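Long-range contacts in transcriptional regulator (NtrC family) (Aquifex aeolicus, PDB 3DZD), which probably activates transcription by sigma54 RNA polymerase, using an ATP-hydrolysing AAA+ domain that is held inactive here and is regulated through a receiver domain: residues A[2-7]-A[28-33]; A[47-52]-A[74-79]; A[154-159]-A[286-291]. All coordinates share one frame; numbering follows the deposited sequence.

Interaction 1: residues A[2-7]-A[28-33]; sequences RVLVVD and DTAKTL
Leu4 supplies the bump and Asp28 with Ala30 the hollow: CG stands anti to the backbone N (chi1 172°), and with chi2 at 68° this carries CD1 across to the neighbouring strand, where it sits 4.4 Å from Asp28 CB and 4.2 Å from Ala30 CB. Val6 CG2 meets the same alanine methyl at 4.3 Å, while its other branch, CG1, rests on Leu33 CD1. Alanine suits this place because a lone methyl lies low between Leu4 and Val6, and Ala36 of helix 33-42 can come close over it. The backbones pair as parallel strands, Val5 N giving a bond of 2.8 Å to Asp28 O and Val5 O receiving Ala30 N. The two strands belong to a beta-alpha-beta unit of the CheY-like receiver fold, whose helix 10-22 covers the opposite face. On that face Thr29 CG2 nestles against Val5 CB at 4.1 Å, both beta-branched residues suiting an extended chain. Strand 26-30 is outermost within this chain, and Thr29 O is bonded by Lys39 NZ; Asp28 OD1 accepts Thr29 N, from above the carboxylate plane, at 2.8 Å. Thr32 then caps the following helix, its OG1 accepting Glu35 N.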
loop_
_atom_site.group_PDB
_atom_site.type_symbol
_atom_site.label_atom_id
_atom_site.label_comp_id
_atom_site.label_asym_id
_atom_site.label_seq_id
_atom_site.Cartn_x
_atom_site.Cartn_y
_atom_site.Cartn_z
ATOM N N ARG A 2 17.585 -0.507 -17.235
ATOM C CA ARG A 2 18.302 0.378 -18.146
ATOM C C ARG A 2 18.808 1.653 -17.479
ATOM O O ARG A 2 18.206 2.151 -16.532
ATOM C CB ARG A 2 17.433 0.735 -19.344
ATOM C CG ARG A 2 17.181 -0.422 -20.280
ATOM C CD ARG A 2 16.765 0.084 -21.640
ATOM N NE ARG A 2 16.395 -0.990 -22.557
ATOM C CZ ARG A 2 17.248 -1.882 -23.051
ATOM N NH1 ARG A 2 18.531 -1.852 -22.705
ATOM N NH2 ARG A 2 16.815 -2.816 -23.886
ATOM N N VAL A 3 19.927 2.170 -17.976
ATOM C CA VAL A 3 20.485 3.424 -17.481
ATOM C C VAL A 3 21.065 4.216 -18.639
ATOM O O VAL A 3 21.946 3.728 -19.336
ATOM C CB VAL A 3 21.602 3.185 -16.439
ATOM C CG1 VAL A 3 22.190 4.511 -15.963
ATOM C CG2 VAL A 3 21.069 2.377 -15.262
ATOM N N LEU A 4 20.567 5.429 -18.856
ATOM C CA LEU A 4 21.108 6.268 -19.921
ATOM C C LEU A 4 22.141 7.215 -19.345
ATOM O O LEU A 4 21.854 7.954 -18.404
ATOM C CB LEU A 4 20.004 7.071 -20.626
ATOM C CG LEU A 4 20.477 8.124 -21.641
ATOM C CD1 LEU A 4 21.111 7.479 -22.873
ATOM C CD2 LEU A 4 19.338 9.047 -22.050
ATOM N N VAL A 5 23.344 7.177 -19.910
ATOM C CA VAL A 5 24.437 8.039 -19.478
ATOM C C VAL A 5 24.701 9.117 -20.520
ATOM O O VAL A 5 25.127 8.818 -21.639
ATOM C CB VAL A 5 25.736 7.245 -19.241
ATOM C CG1 VAL A 5 26.832 8.177 -18.749
ATOM C CG2 VAL A 5 25.505 6.135 -18.230
ATOM N N VAL A 6 24.427 10.365 -20.144
ATOM C CA VAL A 6 24.615 11.514 -21.024
ATOM C C VAL A 6 25.833 12.341 -20.604
ATOM O O VAL A 6 25.827 12.965 -19.539
ATOM C CB VAL A 6 23.383 12.431 -21.006
ATOM C CG1 VAL A 6 23.513 13.501 -22.068
ATOM C CG2 VAL A 6 22.116 11.618 -21.216
ATOM N N ASP A 7 26.871 12.354 -21.441
ATOM C CA ASP A 7 28.098 13.078 -21.114
ATOM C C ASP A 7 28.995 13.303 -22.327
ATOM O O ASP A 7 29.008 12.510 -23.267
ATOM C CB ASP A 7 28.885 12.357 -20.008
ATOM C CG ASP A 7 29.891 13.273 -19.302
ATOM O OD1 ASP A 7 29.737 13.522 -18.090
ATOM O OD2 ASP A 7 30.840 13.748 -19.952
ATOM N N ASP A 28 23.225 2.542 -21.690
ATOM C CA ASP A 28 23.293 3.150 -23.011
ATOM C C ASP A 28 23.899 4.529 -22.804
ATOM O O ASP A 28 23.911 5.028 -21.685
ATOM C CB ASP A 28 21.902 3.266 -23.626
ATOM C CG ASP A 28 21.940 3.407 -25.139
ATOM O OD1 ASP A 28 23.040 3.610 -25.709
ATOM O OD2 ASP A 28 20.858 3.317 -25.761
ATOM N N THR A 29 24.410 5.146 -23.864
ATOM C CA THR A 29 25.074 6.437 -23.727
ATOM C C THR A 29 24.680 7.407 -24.828
ATOM O O THR A 29 24.485 7.013 -25.974
ATOM C CB THR A 29 26.604 6.285 -23.726
ATOM O OG1 THR A 29 27.035 5.748 -24.980
ATOM C CG2 THR A 29 27.049 5.352 -22.616
ATOM N N ALA A 30 24.556 8.679 -24.463
ATOM C CA ALA A 30 24.332 9.752 -25.424
ATOM C C ALA A 30 25.418 10.803 -25.246
ATOM O O ALA A 30 25.711 11.220 -24.127
ATOM C CB ALA A 30 22.965 10.366 -25.230
ATOM N N LYS A 31 26.016 11.233 -26.349
ATOM C CA LYS A 31 27.164 12.128 -26.284
ATOM C C LYS A 31 26.779 13.590 -26.507
ATOM O O LYS A 31 27.607 14.488 -26.359
ATOM C CB LYS A 31 28.229 11.682 -27.287
ATOM C CG LYS A 31 28.704 10.252 -27.065
ATOM C CD LYS A 31 29.507 9.734 -28.252
ATOM C CE LYS A 31 29.894 8.267 -28.078
ATOM N NZ LYS A 31 30.661 7.748 -29.251
ATOM N N THR A 32 25.518 13.820 -26.855
ATOM C CA THR A 32 25.005 15.167 -27.046
ATOM C C THR A 32 23.578 15.229 -26.528
ATOM O O THR A 32 22.919 14.197 -26.388
ATOM C CB THR A 32 24.999 15.558 -28.530
ATOM O OG1 THR A 32 24.268 14.576 -29.274
ATOM C CG2 THR A 32 26.419 15.636 -29.073
ATOM N N LEU A 33 23.096 16.432 -26.239
ATOM C CA LEU A 33 21.699 16.593 -25.869
ATOM C C LEU A 33 20.792 16.143 -27.007
ATOM O O LEU A 33 19.689 15.642 -26.776
ATOM C CB LEU A 33 21.399 18.038 -25.476
ATOM C CG LEU A 33 21.365 18.285 -23.968
ATOM C CD1 LEU A 33 22.382 17.409 -23.264
ATOM C CD2 LEU A 33 21.587 19.751 -23.645
#

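Interaction 2: residues A[47-52]-A[74-79]; sequences VIVLDV and VVIVIT
Two inner strands of the receiver domain's five-stranded parallel sheet lie side by side here, in the CheY-like alpha/beta fold. Five backbone hydrogen bonds join them, from Ile48 N to Val74 O at one end to Val52 N and Ile78 O, 3.0 Å apart and nearly straight (172°), at the other. Around this ladder the aliphatic branches interlock diagonally. Val49 CG1, anti to its backbone N, lies 3.6 Å from Ile78 CD1, the two side chains crossing obliquely; one step back, Val47 CG1 meets Ile76 CD1 at 3.9 Å in the same fashion. Both isoleucines hold CG1 beside the backbone N, so that their long arms run back toward the preceding pair. On the other face Leu50 CD2 touches Val77 CG1 at 4.2 Å. Beta-branched residues suit such a buried ladder, being bulky close to an extended backbone. Val52, just past the strand, turns both methyls to its partner: CG2, in the crowded position between N and carbonyl carbon, lies 3.4 Å from Ile78 O and 3.7 Å from Thr79 OG1. An alanine here would lack both methyls and would probably loosen the packing against Thr79 at the strand ends. Further out, helix 105-119 covers Val47 and Ile76, and helix 62-69 covers Leu50 and Val75. Asp51 stands where receiver domains as a rule carry their phospho-accepting aspartate. Its OD2 comes close to OD1 of Asp7, just past the end of strand 2-6, a crowding of like charges that would probably favour a proton or cation, and that the salt bridge to Lys101 is likely to ease. The other oxygen, Asp51 OD1, is tied to the backbone N of Trp53, while Thr79 OG1 is hydrogen-bonded to Ser83 O.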
loop_
_atom_site.group_PDB
_atom_site.type_symbol
_atom_site.label_atom_id
_atom_site.label_comp_id
_atom_site.label_asym_id
_atom_site.label_seq_id
_atom_site.Cartn_x
_atom_site.Cartn_y
_atom_site.Cartn_z
ATOM N N VAL A 47 16.458 5.289 -14.994
ATOM C CA VAL A 47 17.476 6.172 -14.434
ATOM C C VAL A 47 18.298 6.839 -15.532
ATOM O O VAL A 47 18.780 6.183 -16.452
ATOM C CB VAL A 47 18.428 5.406 -13.497
ATOM C CG1 VAL A 47 19.588 6.291 -13.073
ATOM C CG2 VAL A 47 17.666 4.858 -12.290
ATOM N N ILE A 48 18.452 8.149 -15.425
ATOM C CA ILE A 48 19.254 8.898 -16.368
ATOM C C ILE A 48 20.328 9.642 -15.612
ATOM O O ILE A 48 20.044 10.291 -14.604
ATOM C CB ILE A 48 18.414 9.905 -17.139
ATOM C CG1 ILE A 48 17.382 9.172 -17.999
ATOM C CG2 ILE A 48 19.305 10.784 -17.995
ATOM C CD1 ILE A 48 16.324 10.074 -18.586
ATOM N N VAL A 49 21.561 9.523 -16.103
ATOM C CA VAL A 49 22.723 10.163 -15.508
ATOM C C VAL A 49 23.149 11.272 -16.446
ATOM O O VAL A 49 23.607 11.010 -17.565
ATOM C CB VAL A 49 23.901 9.177 -15.357
ATOM C CG1 VAL A 49 25.165 9.912 -14.912
ATOM C CG2 VAL A 49 23.552 8.054 -14.393
ATOM N N LEU A 50 23.005 12.510 -15.990
ATOM C CA LEU A 50 23.152 13.664 -16.867
ATOM C C LEU A 50 24.249 14.621 -16.413
ATOM O O LEU A 50 24.315 14.997 -15.243
ATOM C CB LEU A 50 21.824 14.409 -16.949
ATOM C CG LEU A 50 21.825 15.792 -17.600
ATOM C CD1 LEU A 50 21.946 15.698 -19.122
ATOM C CD2 LEU A 50 20.551 16.517 -17.204
ATOM N N ASP A 51 25.110 15.013 -17.342
ATOM C CA ASP A 51 26.125 16.013 -17.032
ATOM C C ASP A 51 25.512 17.413 -17.073
ATOM O O ASP A 51 24.768 17.747 -17.993
ATOM C CB ASP A 51 27.329 15.912 -17.977
ATOM C CG ASP A 51 28.577 16.568 -17.399
ATOM O OD1 ASP A 51 28.482 17.723 -16.932
ATOM O OD2 ASP A 51 29.653 15.936 -17.401
ATOM N N VAL A 52 25.814 18.219 -16.058
ATOM C CA VAL A 52 25.304 19.586 -15.973
ATOM C C VAL A 52 25.694 20.426 -17.187
ATOM O O VAL A 52 24.973 21.345 -17.575
ATOM C CB VAL A 52 25.807 20.295 -14.705
ATOM C CG1 VAL A 52 25.160 19.692 -13.466
ATOM C CG2 VAL A 52 27.326 20.217 -14.627
ATOM N N VAL A 74 14.210 8.863 -13.086
ATOM C CA VAL A 74 14.916 9.445 -11.959
ATOM C C VAL A 74 16.265 9.924 -12.472
ATOM O O VAL A 74 16.989 9.171 -13.121
ATOM C CB VAL A 74 15.112 8.395 -10.836
ATOM C CG1 VAL A 74 15.964 8.949 -9.701
ATOM C CG2 VAL A 74 13.763 7.916 -10.324
ATOM N N VAL A 75 16.603 11.174 -12.183
ATOM C CA VAL A 75 17.799 11.782 -12.747
ATOM C C VAL A 75 18.904 12.007 -11.722
ATOM O O VAL A 75 18.665 12.520 -10.633
ATOM C CB VAL A 75 17.484 13.125 -13.428
ATOM C CG1 VAL A 75 18.737 13.699 -14.074
ATOM C CG2 VAL A 75 16.383 12.948 -14.459
ATOM N N ILE A 76 20.115 11.613 -12.092
ATOM C CA ILE A 76 21.299 11.919 -11.321
ATOM C C ILE A 76 22.181 12.821 -12.167
ATOM O O ILE A 76 22.539 12.466 -13.290
ATOM C CB ILE A 76 22.090 10.649 -11.004
ATOM C CG1 ILE A 76 21.191 9.623 -10.303
ATOM C CG2 ILE A 76 23.313 10.991 -10.175
ATOM C CD1 ILE A 76 21.687 8.187 -10.426
ATOM N N VAL A 77 22.527 13.993 -11.650
ATOM C CA VAL A 77 23.404 14.873 -12.410
ATOM C C VAL A 77 24.863 14.704 -12.003
ATOM O O VAL A 77 25.171 14.363 -10.863
ATOM C CB VAL A 77 22.968 16.357 -12.338
ATOM C CG1 VAL A 77 21.675 16.561 -13.118
ATOM C CG2 VAL A 77 22.804 16.805 -10.896
ATOM N N ILE A 78 25.755 14.907 -12.962
ATOM C CA ILE A 78 27.183 14.895 -12.695
ATOM C C ILE A 78 27.688 16.316 -12.840
ATOM O O ILE A 78 27.515 16.929 -13.890
ATOM C CB ILE A 78 27.932 13.992 -13.682
ATOM C CG1 ILE A 78 27.606 12.525 -13.406
ATOM C CG2 ILE A 78 29.420 14.213 -13.570
ATOM C CD1 ILE A 78 28.274 11.571 -14.364
ATOM N N THR A 79 28.293 16.846 -11.783
ATOM C CA THR A 79 28.808 18.211 -11.825
ATOM C C THR A 79 30.311 18.287 -11.580
ATOM O O THR A 79 30.875 17.494 -10.820
ATOM C CB THR A 79 28.101 19.121 -10.813
ATOM O OG1 THR A 79 28.441 20.483 -11.094
ATOM C CG2 THR A 79 28.522 18.775 -9.389
#

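Interaction 3: residues A[154-159]-A[286-291]; sequences PVLITG and DLYYRL
Strand 155-158 and helix 286-291 run almost perpendicular, at 97°, with 8.4 Å between their axes, and they come closest where Pro154 meets the last residues of the helical segment. The pyrrolidine ring of Pro154 lies against the carbonyls there, CG 3.2 Å from Arg290 O and CB 3.6 Å from Leu291 O. Proline suits the spot, a compact ring that brings only carbon to these oxygens. Further along, Leu156 has CG anti to the backbone N and sends CD2 to within 3.8 Å of Tyr288 CE1, the two side chains crossing at about a right angle. The tyrosine is steadied by its neighbour in sequence, its CD2 standing over the centre of the Tyr289 ring. The Leu291 side chain packs on Val266 and Ser268 of strand 265-270. The strand belongs to the parallel sheet of the AAA+ core and leads into the P-loop; the Leu156 side chain is about 12 Å from the bound ADP. The contact thus rests on carbon laid against backbone carbonyls, one leucine-tyrosine touch and a water 2.9 Å from both Val155 O and Leu291 O; Leu156 N, 3.4 Å from Leu291 O at a poor angle, makes no bond, and the bridging water meets that carbonyl instead.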
loop_
_atom_site.group_PDB
_atom_site.type_symbol
_atom_site.label_atom_id
_atom_site.label_comp_id
_atom_site.label_asym_id
_atom_site.label_seq_id
_atom_site.Cartn_x
_atom_site.Cartn_y
_atom_site.Cartn_z
ATOM N N PRO A 154 -8.732 16.198 16.811
ATOM C CA PRO A 154 -9.382 14.903 16.587
ATOM C C PRO A 154 -10.872 15.043 16.265
ATOM O O PRO A 154 -11.503 16.042 16.606
ATOM C CB PRO A 154 -9.174 14.171 17.918
ATOM C CG PRO A 154 -8.033 14.907 18.588
ATOM C CD PRO A 154 -8.237 16.326 18.190
ATOM N N VAL A 155 -11.414 14.038 15.595
ATOM C CA VAL A 155 -12.813 14.039 15.207
ATOM C C VAL A 155 -13.484 12.795 15.750
ATOM O O VAL A 155 -12.957 11.700 15.620
ATOM C CB VAL A 155 -12.970 14.060 13.669
ATOM C CG1 VAL A 155 -14.432 14.068 13.281
ATOM C CG2 VAL A 155 -12.263 15.269 13.087
ATOM N N LEU A 156 -14.641 12.973 16.370
ATOM C CA LEU A 156 -15.448 11.862 16.837
ATOM C C LEU A 156 -16.656 11.721 15.918
ATOM O O LEU A 156 -17.430 12.657 15.756
ATOM C CB LEU A 156 -15.911 12.094 18.280
ATOM C CG LEU A 156 -16.881 11.036 18.830
ATOM C CD1 LEU A 156 -16.164 9.711 19.051
ATOM C CD2 LEU A 156 -17.559 11.500 20.119
ATOM N N ILE A 157 -16.802 10.553 15.311
ATOM C CA ILE A 157 -17.928 10.273 14.439
ATOM C C ILE A 157 -18.939 9.383 15.161
ATOM O O ILE A 157 -18.642 8.234 15.461
ATOM C CB ILE A 157 -17.466 9.566 13.150
ATOM C CG1 ILE A 157 -16.349 10.371 12.480
ATOM C CG2 ILE A 157 -18.630 9.354 12.210
ATOM C CD1 ILE A 157 -15.723 9.677 11.305
ATOM N N THR A 158 -20.123 9.920 15.440
ATOM C CA THR A 158 -21.190 9.152 16.082
ATOM C C THR A 158 -22.208 8.652 15.062
ATOM O O THR A 158 -22.537 9.330 14.091
ATOM C CB THR A 158 -21.931 9.968 17.180
ATOM O OG1 THR A 158 -20.987 10.441 18.146
ATOM C CG2 THR A 158 -22.981 9.097 17.894
ATOM N N GLY A 159 -22.703 7.449 15.273
ATOM C CA GLY A 159 -23.653 6.878 14.340
ATOM C C GLY A 159 -23.892 5.434 14.674
ATOM O O GLY A 159 -23.066 4.806 15.330
ATOM N N ASP A 286 -11.898 13.100 30.343
ATOM C CA ASP A 286 -10.862 13.945 29.764
ATOM C C ASP A 286 -10.478 13.447 28.378
ATOM O O ASP A 286 -10.153 14.236 27.500
ATOM C CB ASP A 286 -9.636 14.024 30.684
ATOM C CG ASP A 286 -9.124 12.648 31.124
ATOM O OD1 ASP A 286 -9.646 11.613 30.654
ATOM O OD2 ASP A 286 -8.190 12.606 31.954
ATOM N N LEU A 287 -10.535 12.133 28.192
ATOM C CA LEU A 287 -10.206 11.511 26.923
ATOM C C LEU A 287 -11.287 11.821 25.905
ATOM O O LEU A 287 -11.009 12.012 24.723
ATOM C CB LEU A 287 -10.089 9.995 27.096
ATOM C CG LEU A 287 -10.072 9.176 25.806
ATOM C CD1 LEU A 287 -8.771 9.402 25.066
ATOM C CD2 LEU A 287 -10.267 7.701 26.093
ATOM N N TYR A 288 -12.531 11.846 26.370
ATOM C CA TYR A 288 -13.656 12.113 25.499
ATOM C C TYR A 288 -13.501 13.486 24.874
ATOM O O TYR A 288 -13.549 13.631 23.653
ATOM C CB TYR A 288 -14.974 12.041 26.267
ATOM C CG TYR A 288 -16.140 12.625 25.509
ATOM C CD1 TYR A 288 -16.743 11.926 24.479
ATOM C CD2 TYR A 288 -16.631 13.883 25.818
ATOM C CE1 TYR A 288 -17.813 12.455 23.784
ATOM C CE2 TYR A 288 -17.703 14.425 25.126
ATOM C CZ TYR A 288 -18.286 13.709 24.108
ATOM O OH TYR A 288 -19.348 14.249 23.411
ATOM N N TYR A 289 -13.310 14.499 25.713
ATOM C CA TYR A 289 -13.145 15.858 25.210
ATOM C C TYR A 289 -11.899 16.010 24.332
ATOM O O TYR A 289 -11.891 16.817 23.407
ATOM C CB TYR A 289 -13.194 16.880 26.351
ATOM C CG TYR A 289 -14.581 16.962 26.954
ATOM C CD1 TYR A 289 -15.651 17.441 26.209
ATOM C CD2 TYR A 289 -14.833 16.521 28.248
ATOM C CE1 TYR A 289 -16.928 17.499 26.737
ATOM C CE2 TYR A 289 -16.113 16.578 28.790
ATOM C CZ TYR A 289 -17.156 17.071 28.027
ATOM O OH TYR A 289 -18.433 17.138 28.547
ATOM N N ARG A 290 -10.866 15.217 24.601
ATOM C CA ARG A 290 -9.683 15.207 23.752
ATOM C C ARG A 290 -10.026 14.720 22.346
ATOM O O ARG A 290 -9.520 15.261 21.364
ATOM C CB ARG A 290 -8.600 14.306 24.338
ATOM C CG ARG A 290 -7.843 14.913 25.492
ATOM C CD ARG A 290 -6.472 15.385 25.068
ATOM N NE ARG A 290 -5.805 16.134 26.128
ATOM C CZ ARG A 290 -4.700 16.848 25.943
ATOM N NH1 ARG A 290 -4.141 16.903 24.738
ATOM N NH2 ARG A 290 -4.161 17.507 26.958
ATOM N N LEU A 291 -10.891 13.707 22.263
ATOM C CA LEU A 291 -11.179 13.019 21.006
ATOM C C LEU A 291 -12.273 13.673 20.183
ATOM O O LEU A 291 -12.491 13.294 19.031
ATOM C CB LEU A 291 -11.618 11.589 21.287
ATOM C CG LEU A 291 -10.566 10.595 21.754
ATOM C CD1 LEU A 291 -11.236 9.292 22.147
ATOM C CD2 LEU A 291 -9.559 10.367 20.653
HETATM O O HOH W 1 -11.099 11.116 17.811
#

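From the N terminus, interaction 1 closes first, pairing 2-7 with 28-33 across a 20-residue connection that holds helix 10-22. Interaction 2 opens only afterwards and closes over 21 residues that include helix 62-69. Its strand 47-51 lies directly beside strand 2-6, so the two contacts, with centres 9 Å apart, continue one another across the receiver sheet. Interaction 3 comes last and spans 126 residues, bringing a helix from late in the AAA+ core onto a strand near its beginning. The three follow in series, none nesting or crossing. Interaction 3 lies 57 Å and 50 Å from the first two, centre to centre, in a separate domain.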